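Local atomic coordinates of HpcE (Thermus thermophilus, PDB entry 1WZO), a protein that probably catalyses the isomerisation of 2-hydroxyhepta-2,4-diene-1,7-dioate, as a tetrameric member of the fumarylacetoacetate hydrolase family. Residues N75-P80 with T150-G155; A101-R106 with E206-L211. One frame throughout, in Å; residues are numbered along the deposited sequence. Where two conformers were deposited one is given.

How the interactions relate
Both interactions join strands of the fold shared by fumarylacetoacetate hydrolase relatives, and all four segments lie within that family's range. Interaction 1 is a short parallel pairing, 78-79 beside 152-159. Interaction 2 is an antiparallel pairing, 94-104 beside 210-212, with a turn leading into the second strand. Their centres are about 15 Å apart. They meet where Leu154 CD1 of interaction 1 packs on Ala101 CB of interaction 2 at 4.0 Å. Strand 120-131 ties them further, since it pairs with both 94-104 and 152-159. Along the chain the segments of the two contacts alternate. Neither contact includes an identified ligand or metal site.

Interaction 1: N75-P80 with T150-G155; sequences NTSLLP and TFLPLG
Thr76 and Thr150 are joined through a water. It donates to Thr76 O and, at 2.6 Å, to Leu78 O, and weakly accepts from Thr150 N. Ser77 closes a short 3-10 segment. Its carbonyl O takes Leu152 N at 2.8 Å, with the donor well above the carbonyl plane.

Leu78 begins the parallel pairing. Its CG is anti to the carbonyl carbon (chi1 -70°), which brings one methyl across to the other strand. Leu78 CD2 lies 3.7 Å from Leu154 CD2 and 3.9 Å from Leu152 CD2. Leu78 lies beside both leucines, pointing the same way as each, and Ile46 adds to this cluster through Leu78 and Leu152. Leu79 N reaches back to Leu152 O at 3.1 Å, again above the carbonyl plane. Leu79 O receives Leu154 N at 2.8 Å, nearly along the C=O axis. Pro153 has no N-H to give, but its CA lies 3.1 Å from the same Leu79 O as a CH...O contact. On the other face the Leu79 side chain crosses the Pro153 ring obliquely, with Leu79 CD2 4.0 Å from Pro153 CG. Pro80 follows and packs on Gly10 of a second subunit.

Three backbone bonds thus fix the register of the two strands. Apolar side chains back them on both faces, and the water bridges backbone polar atoms where the chains diverge.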
ATOM      1  N   ASN B  75      -6.466  11.091   6.644  1.00 14.69           N
ATOM      2  CA  ASN B  75      -7.198   9.945   6.132  1.00 16.33           C
ATOM      3  C   ASN B  75      -8.002   9.295   7.260  1.00 16.18           C
ATOM      4  O   ASN B  75      -9.005   8.626   7.006  1.00 15.21           O
ATOM      5  CB  ASN B  75      -6.235   8.937   5.494  1.00 18.63           C
ATOM      6  CG  ASN B  75      -5.722   9.396   4.123  1.00 25.72           C
ATOM      7  OD1 ASN B  75      -4.758   8.841   3.592  1.00 30.29           O
ATOM      8  ND2 ASN B  75      -6.371  10.397   3.547  1.00 25.40           N
ATOM      9  N   THR B  76      -7.582   9.506   8.507  1.00 13.93           N
ATOM     10  CA  THR B  76      -8.312   8.939   9.635  1.00 13.51           C
ATOM     11  C   THR B  76      -9.660   9.628   9.884  1.00 12.49           C
ATOM     12  O   THR B  76     -10.460   9.158  10.690  1.00 12.82           O
ATOM     13  CB  THR B  76      -7.468   8.953  10.945  1.00 13.80           C
ATOM     14  OG1 THR B  76      -6.714  10.166  11.019  1.00 14.31           O
ATOM     15  CG2 THR B  76      -6.510   7.755  10.982  1.00 15.82           C
ATOM     16  N   SER B  77      -9.913  10.746   9.205  1.00 13.19           N
ATOM     17  CA  SER B  77     -11.205  11.411   9.346  1.00 12.54           C
ATOM     18  C   SER B  77     -12.204  10.760   8.381  1.00 12.82           C
ATOM     19  O   SER B  77     -13.413  10.873   8.557  1.00 12.54           O
ATOM     20  CB  SER B  77     -11.113  12.916   9.030  1.00 12.95           C
ATOM     21  OG  SER B  77     -10.607  13.161   7.732  0.50 10.84           O
ATOM     22  N   LEU B  78     -11.692  10.073   7.362  1.00 13.44           N
ATOM     23  CA  LEU B  78     -12.559   9.441   6.364  1.00 14.12           C
ATOM     24  C   LEU B  78     -13.598   8.485   6.935  1.00 15.45           C
ATOM     25  O   LEU B  78     -13.312   7.668   7.817  1.00 13.13           O
ATOM     26  CB  LEU B  78     -11.714   8.719   5.309  1.00 14.23           C
ATOM     27  CG  LEU B  78     -10.926   9.629   4.360  1.00 13.25           C
ATOM     28  CD1 LEU B  78      -9.833   8.826   3.664  1.00 13.00           C
ATOM     29  CD2 LEU B  78     -11.877  10.259   3.338  1.00 14.17           C
ATOM     30  N   LEU B  79     -14.817   8.597   6.414  1.00 14.78           N
ATOM     31  CA  LEU B  79     -15.922   7.763   6.852  1.00 14.62           C
ATOM     32  C   LEU B  79     -16.803   7.445   5.647  1.00 15.25           C
ATOM     33  O   LEU B  79     -17.085   8.319   4.835  1.00 18.06           O
ATOM     34  CB  LEU B  79     -16.746   8.507   7.905  1.00 14.26           C
ATOM     35  CG  LEU B  79     -17.855   7.709   8.599  1.00 14.34           C
ATOM     36  CD1 LEU B  79     -17.244   6.697   9.573  1.00 13.67           C
ATOM     37  CD2 LEU B  79     -18.777   8.680   9.349  1.00 14.61           C
ATOM     38  N   PRO B  80     -17.253   6.191   5.520  1.00 16.78           N
ATOM     39  CA  PRO B  80     -18.099   5.843   4.379  1.00 18.13           C
ATOM     40  C   PRO B  80     -19.560   6.234   4.558  1.00 18.08           C
ATOM     41  O   PRO B  80     -20.009   6.566   5.662  1.00 17.40           O
ATOM     42  CB  PRO B  80     -17.938   4.332   4.290  1.00 17.26           C
ATOM     43  CG  PRO B  80     -17.892   3.951   5.738  1.00 19.41           C
ATOM     44  CD  PRO B  80     -16.940   4.992   6.321  1.00 16.90           C
ATOM     45  N   THR B 150     -13.577  10.346  11.964  1.00 14.02           N
ATOM     46  CA  THR B 150     -14.932  10.345  11.398  1.00 15.37           C
ATOM     47  C   THR B 150     -15.447  11.690  10.901  1.00 15.30           C
ATOM     48  O   THR B 150     -16.606  11.782  10.491  1.00 15.61           O
ATOM     49  CB  THR B 150     -16.021   9.793  12.372  1.00 15.83           C
ATOM     50  OG1 THR B 150     -16.351  10.784  13.357  1.00 14.63           O
ATOM     51  CG2 THR B 150     -15.553   8.507  13.043  1.00 15.48           C
ATOM     52  N   PHE B 151     -14.610  12.723  10.915  1.00 14.03           N
ATOM     53  CA  PHE B 151     -15.071  14.029  10.464  1.00 15.91           C
ATOM     54  C   PHE B 151     -15.046  14.274   8.958  1.00 14.84           C
ATOM     55  O   PHE B 151     -15.154  15.418   8.513  1.00 13.88           O
ATOM     56  CB  PHE B 151     -14.324  15.158  11.188  1.00 15.15           C
ATOM     57  CG  PHE B 151     -15.046  15.671  12.411  1.00 14.09           C
ATOM     58  CD1 PHE B 151     -14.938  17.006  12.791  1.00 15.55           C
ATOM     59  CD2 PHE B 151     -15.861  14.823  13.163  1.00 16.19           C
ATOM     60  CE1 PHE B 151     -15.638  17.499  13.904  1.00 15.30           C
ATOM     61  CE2 PHE B 151     -16.562  15.300  14.276  1.00 16.81           C
ATOM     62  CZ  PHE B 151     -16.452  16.641  14.645  1.00 17.25           C
ATOM     63  N   LEU B 152     -14.901  13.212   8.170  1.00 15.57           N
ATOM     64  CA  LEU B 152     -14.934  13.382   6.722  1.00 16.45           C
ATOM     65  C   LEU B 152     -15.706  12.301   5.977  1.00 14.64           C
ATOM     66  O   LEU B 152     -15.123  11.447   5.305  1.00 14.20           O
ATOM     67  CB  LEU B 152     -13.524  13.510   6.118  1.00 16.42           C
ATOM     68  CG  LEU B 152     -13.535  13.836   4.611  1.00 19.34           C
ATOM     69  CD1 LEU B 152     -14.403  15.076   4.362  1.00 14.88           C
ATOM     70  CD2 LEU B 152     -12.102  14.082   4.097  1.00 15.77           C
ATOM     71  N   PRO B 153     -17.037  12.288   6.134  1.00 14.89           N
ATOM     72  CA  PRO B 153     -17.800  11.275   5.402  1.00 15.35           C
ATOM     73  C   PRO B 153     -17.468  11.542   3.929  1.00 15.23           C
ATOM     74  O   PRO B 153     -17.289  12.694   3.539  1.00 14.79           O
ATOM     75  CB  PRO B 153     -19.244  11.629   5.748  1.00 15.14           C
ATOM     76  CG  PRO B 153     -19.120  12.070   7.194  1.00 16.32           C
ATOM     77  CD  PRO B 153     -17.857  12.922   7.185  1.00 13.45           C
ATOM     78  N   LEU B 154     -17.359  10.497   3.121  1.00 14.71           N
ATOM     79  CA  LEU B 154     -17.016  10.690   1.717  1.00 16.92           C
ATOM     80  C   LEU B 154     -17.663   9.621   0.852  1.00 16.29           C
ATOM     81  O   LEU B 154     -17.526   8.427   1.121  1.00 17.10           O
ATOM     82  CB  LEU B 154     -15.492  10.648   1.528  1.00 16.19           C
ATOM     83  CG  LEU B 154     -14.940  11.010   0.145  1.00 17.63           C
ATOM     84  CD1 LEU B 154     -15.000  12.515  -0.034  1.00 14.74           C
ATOM     85  CD2 LEU B 154     -13.496  10.535  -0.000  1.00 14.72           C
ATOM     86  N   GLY B 155     -18.367  10.059  -0.189  1.00 17.12           N
ATOM     87  CA  GLY B 155     -19.016   9.118  -1.085  1.00 17.96           C
ATOM     88  C   GLY B 155     -20.435   9.542  -1.420  1.00 19.08           C
ATOM     89  O   GLY B 155     -20.753  10.730  -1.388  1.00 16.58           O
TER
HETATM   90  O   HOH W   1     -13.018   7.859  10.422  1.00 23.47           O

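Interaction 2: A101-R106 with E206-L211; sequences AVVVGR and EPYDVL
An antiparallel pair of strands distant in sequence brings Val102 and Val103 beside Leu211 and Val210. The type II turn Glu206-Asp209 leads into the second strand. Val102 and Leu211 form a hydrogen-bonded pair. Val102 N gives to Leu211 O at 2.8 Å and Leu211 N returns to Val102 O at 2.9 Å, both in the carbonyl plane. Val102 CB lies 4.2 Å from Leu211 CB on one face. Val103 and Val210 make the non-hydrogen-bonded pair on the other face. There Val210 CG1 is anti to its backbone N (chi1 176°), which turns this methyl across to Ala101 CB. Val103 CG1 approaches the Tyr208 ring obliquely at CD2.

The ladder continues into the turn. Val104 N bonds to Asp209 O at 3.1 Å, nearly straight at 173°. Val104 O takes Tyr208 N at 2.8 Å. The Val104 side chain points into the turn, with CB 3.5 Å from Glu206 O. The Pro207 ring lies against Gly105, with Pro207 CG 3.6 Å from Gly105 O. Within the turn, Asp209 OD2 receives Glu206 N at 2.7 Å, from above the carboxylate plane. The same oxygen forms a salt bridge to Lys45, so two donors meet this one oxygen, Asp209 OD2.

Strand 120-131 bonds to the far edge of 94-104. Helix 192-200 covers the Val102 and Leu211 face through Val192, Leu195, Leu196 and Ile199. Phe41 lies against Val103 and Val210 on the other face. At the turn, Glu206 packs on Thr76 of a third subunit, and Arg106 turns to Asp118 O and the Tyr119 ring.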
ATOM      1  N   ALA B 101     -16.253  17.235  -3.879  1.00 16.64           N
ATOM      2  CA  ALA B 101     -14.918  16.664  -3.729  1.00 17.52           C
ATOM      3  C   ALA B 101     -14.404  16.254  -5.104  1.00 18.17           C
ATOM      4  O   ALA B 101     -15.099  15.570  -5.858  1.00 19.60           O
ATOM      5  CB  ALA B 101     -14.967  15.453  -2.799  1.00 17.36           C
ATOM      6  N   VAL B 102     -13.187  16.681  -5.428  1.00 16.90           N
ATOM      7  CA  VAL B 102     -12.571  16.391  -6.716  1.00 16.32           C
ATOM      8  C   VAL B 102     -11.486  15.338  -6.559  1.00 18.04           C
ATOM      9  O   VAL B 102     -10.592  15.475  -5.718  1.00 15.80           O
ATOM     10  CB  VAL B 102     -11.948  17.671  -7.307  1.00 17.24           C
ATOM     11  CG1 VAL B 102     -11.378  17.399  -8.693  1.00 17.05           C
ATOM     12  CG2 VAL B 102     -13.001  18.775  -7.349  1.00 17.68           C
ATOM     13  N   VAL B 103     -11.564  14.291  -7.374  1.00 15.17           N
ATOM     14  CA  VAL B 103     -10.597  13.200  -7.314  1.00 16.01           C
ATOM     15  C   VAL B 103      -9.610  13.264  -8.472  1.00 16.10           C
ATOM     16  O   VAL B 103     -10.003  13.209  -9.636  1.00 19.20           O
ATOM     17  CB  VAL B 103     -11.321  11.839  -7.337  1.00 15.87           C
ATOM     18  CG1 VAL B 103     -10.326  10.706  -7.081  1.00 16.20           C
ATOM     19  CG2 VAL B 103     -12.433  11.834  -6.289  1.00 14.98           C
ATOM     20  N   VAL B 104      -8.327  13.378  -8.145  1.00 15.08           N
ATOM     21  CA  VAL B 104      -7.267  13.458  -9.143  1.00 16.88           C
ATOM     22  C   VAL B 104      -7.072  12.115  -9.847  1.00 16.73           C
ATOM     23  O   VAL B 104      -7.044  11.071  -9.198  1.00 18.03           O
ATOM     24  CB  VAL B 104      -5.934  13.899  -8.487  1.00 14.97           C
ATOM     25  CG1 VAL B 104      -4.821  13.913  -9.510  1.00 14.90           C
ATOM     26  CG2 VAL B 104      -6.098  15.297  -7.881  1.00 17.34           C
ATOM     27  N   GLY B 105      -6.933  12.152 -11.173  1.00 17.31           N
ATOM     28  CA  GLY B 105      -6.759  10.928 -11.942  1.00 17.50           C
ATOM     29  C   GLY B 105      -5.381  10.710 -12.542  1.00 19.02           C
ATOM     30  O   GLY B 105      -5.014   9.577 -12.876  1.00 18.79           O
ATOM     31  N   ARG B 106      -4.622  11.788 -12.701  1.00 18.34           N
ATOM     32  CA  ARG B 106      -3.268  11.714 -13.249  1.00 20.26           C
ATOM     33  C   ARG B 106      -2.346  12.636 -12.470  1.00 19.02           C
ATOM     34  O   ARG B 106      -2.784  13.665 -11.970  1.00 19.24           O
ATOM     35  CB  ARG B 106      -3.250  12.127 -14.724  1.00 21.15           C
ATOM     36  CG  ARG B 106      -3.848  11.097 -15.672  1.00 25.77           C
ATOM     37  CD  ARG B 106      -3.543  11.455 -17.119  1.00 29.66           C
ATOM     38  NE  ARG B 106      -4.243  12.659 -17.555  1.00 31.00           N
ATOM     39  CZ  ARG B 106      -3.677  13.653 -18.231  1.00 33.40           C
ATOM     40  NH1 ARG B 106      -2.388  13.599 -18.549  1.00 34.95           N
ATOM     41  NH2 ARG B 106      -4.403  14.696 -18.605  1.00 32.02           N
ATOM     42  N   GLU B 206      -1.153  13.332  -6.769  1.00 16.85           N
ATOM     43  CA  GLU B 206      -1.107  12.002  -7.353  1.00 17.64           C
ATOM     44  C   GLU B 206      -2.505  11.430  -7.529  1.00 16.94           C
ATOM     45  O   GLU B 206      -3.461  11.913  -6.917  1.00 16.64           O
ATOM     46  CB  GLU B 206      -0.276  11.088  -6.440  1.00 19.32           C
ATOM     47  CG  GLU B 206       1.076  11.700  -6.060  1.00 22.96           C
ATOM     48  CD  GLU B 206       1.827  10.902  -5.006  1.00 26.28           C
ATOM     49  OE1 GLU B 206       1.197  10.458  -4.022  1.00 30.40           O
ATOM     50  OE2 GLU B 206       3.054  10.739  -5.148  1.00 28.03           O
ATOM     51  N   PRO B 207      -2.648  10.395  -8.378  1.00 17.85           N
ATOM     52  CA  PRO B 207      -3.964   9.783  -8.594  1.00 16.00           C
ATOM     53  C   PRO B 207      -4.579   9.394  -7.247  1.00 16.16           C
ATOM     54  O   PRO B 207      -3.905   8.823  -6.390  1.00 17.67           O
ATOM     55  CB  PRO B 207      -3.639   8.561  -9.451  1.00 16.69           C
ATOM     56  CG  PRO B 207      -2.487   9.056 -10.295  1.00 18.73           C
ATOM     57  CD  PRO B 207      -1.632   9.780  -9.256  1.00 18.84           C
ATOM     58  N   TYR B 208      -5.854   9.722  -7.082  1.00 15.02           N
ATOM     59  CA  TYR B 208      -6.628   9.459  -5.874  1.00 15.63           C
ATOM     60  C   TYR B 208      -6.459  10.477  -4.754  1.00 14.31           C
ATOM     61  O   TYR B 208      -7.033  10.319  -3.674  1.00 14.96           O
ATOM     62  CB  TYR B 208      -6.403   8.027  -5.379  1.00 18.87           C
ATOM     63  CG  TYR B 208      -6.918   7.023  -6.389  1.00 21.47           C
ATOM     64  CD1 TYR B 208      -6.044   6.188  -7.083  1.00 25.11           C
ATOM     65  CD2 TYR B 208      -8.273   6.982  -6.722  1.00 21.77           C
ATOM     66  CE1 TYR B 208      -6.507   5.338  -8.094  1.00 26.74           C
ATOM     67  CE2 TYR B 208      -8.746   6.138  -7.729  1.00 26.02           C
ATOM     68  CZ  TYR B 208      -7.856   5.322  -8.412  1.00 26.54           C
ATOM     69  OH  TYR B 208      -8.313   4.496  -9.416  1.00 30.56           O
ATOM     70  N   ASP B 209      -5.681  11.527  -5.006  1.00 14.71           N
ATOM     71  CA  ASP B 209      -5.555  12.594  -4.019  1.00 13.54           C
ATOM     72  C   ASP B 209      -6.902  13.302  -4.136  1.00 14.68           C
ATOM     73  O   ASP B 209      -7.555  13.231  -5.186  1.00 14.76           O
ATOM     74  CB  ASP B 209      -4.421  13.563  -4.365  1.00 12.72           C
ATOM     75  CG  ASP B 209      -3.060  13.062  -3.894  1.00 15.78           C
ATOM     76  OD1 ASP B 209      -3.019  12.045  -3.171  1.00 14.95           O
ATOM     77  OD2 ASP B 209      -2.038  13.693  -4.235  1.00 16.02           O
ATOM     78  N   VAL B 210      -7.322  13.994  -3.082  1.00 13.92           N
ATOM     79  CA  VAL B 210      -8.631  14.649  -3.100  1.00 14.97           C
ATOM     80  C   VAL B 210      -8.610  16.132  -2.745  1.00 17.79           C
ATOM     81  O   VAL B 210      -7.882  16.559  -1.844  1.00 16.03           O
ATOM     82  CB  VAL B 210      -9.601  13.938  -2.116  1.00 13.97           C
ATOM     83  CG1 VAL B 210     -10.946  14.672  -2.066  1.00 12.33           C
ATOM     84  CG2 VAL B 210      -9.788  12.481  -2.534  1.00 13.05           C
ATOM     85  N   LEU B 211      -9.420  16.907  -3.463  1.00 16.37           N
ATOM     86  CA  LEU B 211      -9.541  18.336  -3.218  1.00 15.64           C
ATOM     87  C   LEU B 211     -10.963  18.628  -2.776  1.00 16.69           C
ATOM     88  O   LEU B 211     -11.920  18.274  -3.474  1.00 17.49           O
ATOM     89  CB  LEU B 211      -9.228  19.132  -4.492  1.00 17.52           C
ATOM     90  CG  LEU B 211      -9.588  20.625  -4.478  1.00 16.74           C
ATOM     91  CD1 LEU B 211      -8.751  21.363  -3.439  1.00 16.38           C
ATOM     92  CD2 LEU B 211      -9.353  21.212  -5.867  1.00 15.55           C
TER